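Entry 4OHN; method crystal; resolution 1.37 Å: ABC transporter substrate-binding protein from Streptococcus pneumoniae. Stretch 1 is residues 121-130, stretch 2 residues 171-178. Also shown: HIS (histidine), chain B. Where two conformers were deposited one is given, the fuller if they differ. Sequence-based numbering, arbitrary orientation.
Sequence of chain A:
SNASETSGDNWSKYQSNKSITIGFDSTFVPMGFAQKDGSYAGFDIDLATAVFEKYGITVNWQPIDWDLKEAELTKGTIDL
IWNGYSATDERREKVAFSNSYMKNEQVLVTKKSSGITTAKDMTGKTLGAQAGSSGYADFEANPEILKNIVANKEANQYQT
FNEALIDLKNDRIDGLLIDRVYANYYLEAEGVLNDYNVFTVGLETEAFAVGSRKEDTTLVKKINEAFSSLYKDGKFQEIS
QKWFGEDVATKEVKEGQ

Stretch 1 121-130: DMTGKTLGAQ
Stretch 2 (171-178) DRIDGLLI

Two short strands, 127-130 and 175-178, run side by side in parallel, their N-to-C directions 27° apart and their axes approaching to 4.7 Å. The register pairs Leu127 with Gly175 (CA-CA 5.0 Å) and Gly128 with Leu176 (CA-CA 4.7 Å). Gly128 N donates to Gly175 O at 2.9 Å, and Leu177 N donates to Gly128 O at 3.0 Å, so one glycine uses both its polar backbone atoms on the neighbouring strand. Backbone angles are extended throughout both strands, ranging from -80/125 at Gln130 and -86/120 at Leu177 to -159/158 at Ala129.

Before the strands, a type II turn from Met122 to Lys125 is closed by Lys125 N to Met122 O at 2.8 Å; Gly124 takes its positive phi, 74/3. On the other stretch, Asp174, at -97/-27, stands just before the strand that begins at Gly175. There Thr126 O accepts two bonds, from Asp174 N at 2.8 Å and from Gly175 N at 3.1 Å. Asp174 points toward the other stretch, and its m rotamer (chi1 -61°, chi2 -58°) brings OD2 to 2.9 Å from Thr126 N, with a nearly straight N-H...O angle of 176°. The carboxylate thus takes the amide of the same residue whose carbonyl receives the Asp174 amide. Its other oxygen, OD1, accepts from a water 3.0 Å away, which in turn accepts from Lys125 NZ at 3.2 Å. Lys125 starts toward the partner, but chi1 and chi2 are both m and the remaining torsions t, and its end leads away to that water. Thr126, also m, lays CG2 3.9 Å from Ile173 CG2.

The two glycines make room for side chains. Met122, m at all three torsions, curls its end inward until CE lies 3.8 Å from Gly175 N; a CB on Gly175 would fall 2.8 Å from that methyl. Ile173, p then t, sets CD1 3.9 Å from Gly128 CA, where a CB would come within 2.6 Å of it.

Leu127, Leu176 and Leu177 all adopt the t,p rotamer. Leu127 and Leu177 share a sheet face, with Leu127 CD1 4.4 Å from Leu177 CB, whereas Leu176 lies on the other face and bends its end back, CD1 reaching 3.4 Å from Gly128 O.

Past this point a water continues the link, accepting from Gln130 N at 2.9 Å and donating to Leu177 O at 2.7 Å. Gln130, t,t with chi3 47°, extends OE1 to accept from ND1 of the bound histidine at 2.7 Å.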

# COMPACT_ATOMS: atom_id res chain seq x y z
N ASP A 121 -8.69 3.95 -24.27
CA ASP A 121 -8.84 2.69 -24.97
C ASP A 121 -9.37 1.58 -24.06
O ASP A 121 -9.49 0.43 -24.49
CB ASP A 121 -7.55 2.34 -25.71
CG ASP A 121 -7.33 3.22 -26.94
OD1 ASP A 121 -8.29 3.84 -27.42
OD2 ASP A 121 -6.18 3.29 -27.43
N MET A 122 -9.74 1.93 -22.83
CA MET A 122 -10.53 1.05 -21.97
C MET A 122 -12.02 1.18 -22.19
O MET A 122 -12.82 0.57 -21.46
CB MET A 122 -10.20 1.32 -20.50
CG MET A 122 -8.85 0.79 -20.07
SD MET A 122 -8.76 -1.03 -20.02
CE MET A 122 -9.88 -1.39 -18.66
N THR A 123 -12.42 1.97 -23.17
CA THR A 123 -13.83 2.19 -23.44
C THR A 123 -14.49 0.84 -23.73
O THR A 123 -14.04 0.08 -24.59
CB THR A 123 -14.05 3.23 -24.57
OG1 THR A 123 -13.51 4.49 -24.14
CG2 THR A 123 -15.55 3.39 -24.85
N GLY A 124 -15.52 0.51 -22.94
CA GLY A 124 -16.23 -0.75 -23.13
C GLY A 124 -15.47 -1.98 -22.66
O GLY A 124 -15.94 -3.11 -22.82
N LYS A 125 -14.29 -1.79 -22.07
CA LYS A 125 -13.44 -2.90 -21.61
C LYS A 125 -13.64 -3.12 -20.10
O LYS A 125 -14.15 -2.25 -19.40
CB LYS A 125 -11.97 -2.60 -21.91
CG LYS A 125 -11.64 -2.42 -23.39
CD LYS A 125 -11.80 -3.73 -24.14
CE LYS A 125 -11.36 -3.60 -25.59
NZ LYS A 125 -11.78 -4.81 -26.35
N THR A 126 -13.25 -4.29 -19.61
CA THR A 126 -13.47 -4.71 -18.23
C THR A 126 -12.29 -4.29 -17.36
O THR A 126 -11.13 -4.62 -17.64
CB THR A 126 -13.67 -6.23 -18.16
OG1 THR A 126 -14.70 -6.61 -19.07
CG2 THR A 126 -14.01 -6.68 -16.71
N LEU A 127 -12.60 -3.55 -16.29
CA LEU A 127 -11.61 -3.11 -15.31
C LEU A 127 -11.71 -3.93 -14.04
O LEU A 127 -12.81 -4.27 -13.61
CB LEU A 127 -11.89 -1.64 -14.96
CG LEU A 127 -10.88 -1.00 -14.00
CD1 LEU A 127 -9.56 -0.83 -14.66
CD2 LEU A 127 -11.43 0.33 -13.49
N GLY A 128 -10.56 -4.24 -13.45
CA GLY A 128 -10.47 -4.79 -12.10
C GLY A 128 -9.79 -3.84 -11.13
O GLY A 128 -9.06 -2.93 -11.52
N ALA A 129 -10.01 -4.08 -9.85
CA ALA A 129 -9.44 -3.28 -8.76
C ALA A 129 -9.44 -4.09 -7.48
O ALA A 129 -10.22 -5.03 -7.32
CB ALA A 129 -10.27 -2.00 -8.53
N GLN A 130 -8.57 -3.69 -6.55
CA GLN A 130 -8.63 -4.23 -5.19
C GLN A 130 -9.71 -3.52 -4.42
O GLN A 130 -9.74 -2.29 -4.33
CB GLN A 130 -7.28 -4.09 -4.49
CG GLN A 130 -7.35 -4.63 -3.06
CD GLN A 130 -6.05 -4.48 -2.27
OE1 GLN A 130 -5.42 -3.40 -2.27
NE2 GLN A 130 -5.67 -5.53 -1.57
N ASP A 171 -7.32 -13.00 -19.22
CA ASP A 171 -8.26 -12.23 -20.06
C ASP A 171 -9.63 -12.06 -19.42
O ASP A 171 -10.59 -11.68 -20.10
CB ASP A 171 -8.41 -12.84 -21.47
CG ASP A 171 -7.23 -12.58 -22.39
OD1 ASP A 171 -6.28 -11.87 -21.99
OD2 ASP A 171 -7.28 -13.12 -23.52
N ARG A 172 -9.74 -12.28 -18.12
CA ARG A 172 -11.02 -12.14 -17.45
C ARG A 172 -11.32 -10.67 -17.17
O ARG A 172 -12.49 -10.28 -17.08
CB ARG A 172 -11.05 -12.95 -16.15
CG ARG A 172 -10.84 -14.43 -16.37
CD ARG A 172 -10.60 -15.14 -15.04
NE ARG A 172 -10.28 -16.55 -15.27
CZ ARG A 172 -9.37 -17.24 -14.59
NH1 ARG A 172 -8.70 -16.69 -13.61
NH2 ARG A 172 -9.18 -18.50 -14.88
N ILE A 173 -10.27 -9.88 -17.02
CA ILE A 173 -10.34 -8.41 -17.02
C ILE A 173 -9.37 -7.93 -18.09
O ILE A 173 -8.43 -8.65 -18.44
CB ILE A 173 -10.05 -7.76 -15.64
CG1 ILE A 173 -8.66 -8.15 -15.13
CG2 ILE A 173 -11.13 -8.20 -14.65
CD1 ILE A 173 -8.29 -7.50 -13.80
N ASP A 174 -9.59 -6.73 -18.61
CA ASP A 174 -8.74 -6.14 -19.63
C ASP A 174 -7.69 -5.18 -19.07
O ASP A 174 -6.65 -4.96 -19.69
CB ASP A 174 -9.61 -5.39 -20.65
CG ASP A 174 -10.57 -6.31 -21.35
OD1 ASP A 174 -10.06 -7.27 -21.97
OD2 ASP A 174 -11.80 -6.09 -21.29
N GLY A 175 -8.00 -4.58 -17.92
CA GLY A 175 -7.09 -3.66 -17.27
C GLY A 175 -7.27 -3.77 -15.77
O GLY A 175 -8.35 -4.08 -15.29
N LEU A 176 -6.21 -3.48 -15.05
CA LEU A 176 -6.20 -3.51 -13.59
C LEU A 176 -5.66 -2.19 -13.06
O LEU A 176 -4.56 -1.77 -13.43
CB LEU A 176 -5.33 -4.68 -13.11
CG LEU A 176 -5.11 -4.79 -11.59
CD1 LEU A 176 -6.42 -4.91 -10.82
CD2 LEU A 176 -4.19 -6.00 -11.32
N LEU A 177 -6.45 -1.55 -12.20
CA LEU A 177 -6.02 -0.34 -11.51
C LEU A 177 -5.27 -0.74 -10.25
O LEU A 177 -5.83 -1.43 -9.39
CB LEU A 177 -7.25 0.51 -11.17
CG LEU A 177 -7.01 1.89 -10.55
CD1 LEU A 177 -6.22 2.78 -11.51
CD2 LEU A 177 -8.34 2.54 -10.19
N ILE A 178 -4.02 -0.34 -10.13
CA ILE A 178 -3.11 -0.89 -9.13
C ILE A 178 -1.99 0.09 -8.80
O ILE A 178 -1.60 0.92 -9.62
CB ILE A 178 -2.56 -2.26 -9.62
CG1 ILE A 178 -1.65 -2.93 -8.58
CG2 ILE A 178 -1.86 -2.11 -10.95
CD1 ILE A 178 -1.31 -4.38 -8.94
N HIS B . -2.06 1.76 -1.54
CA HIS B . -3.38 1.08 -1.57
C HIS B . -4.15 1.35 -0.30
O HIS B . -3.61 2.02 0.61
CB HIS B . -3.27 -0.42 -1.90
CG HIS B . -2.82 -1.34 -0.80
ND1 HIS B . -3.34 -2.62 -0.68
CD2 HIS B . -1.86 -1.24 0.15
CE1 HIS B . -2.74 -3.24 0.31
NE2 HIS B . -1.83 -2.43 0.83
OXT HIS B . -5.31 0.90 -0.23
O HOH W 1 -10.95 -7.53 -24.79
O HOH W 2 -7.42 -1.11 -7.19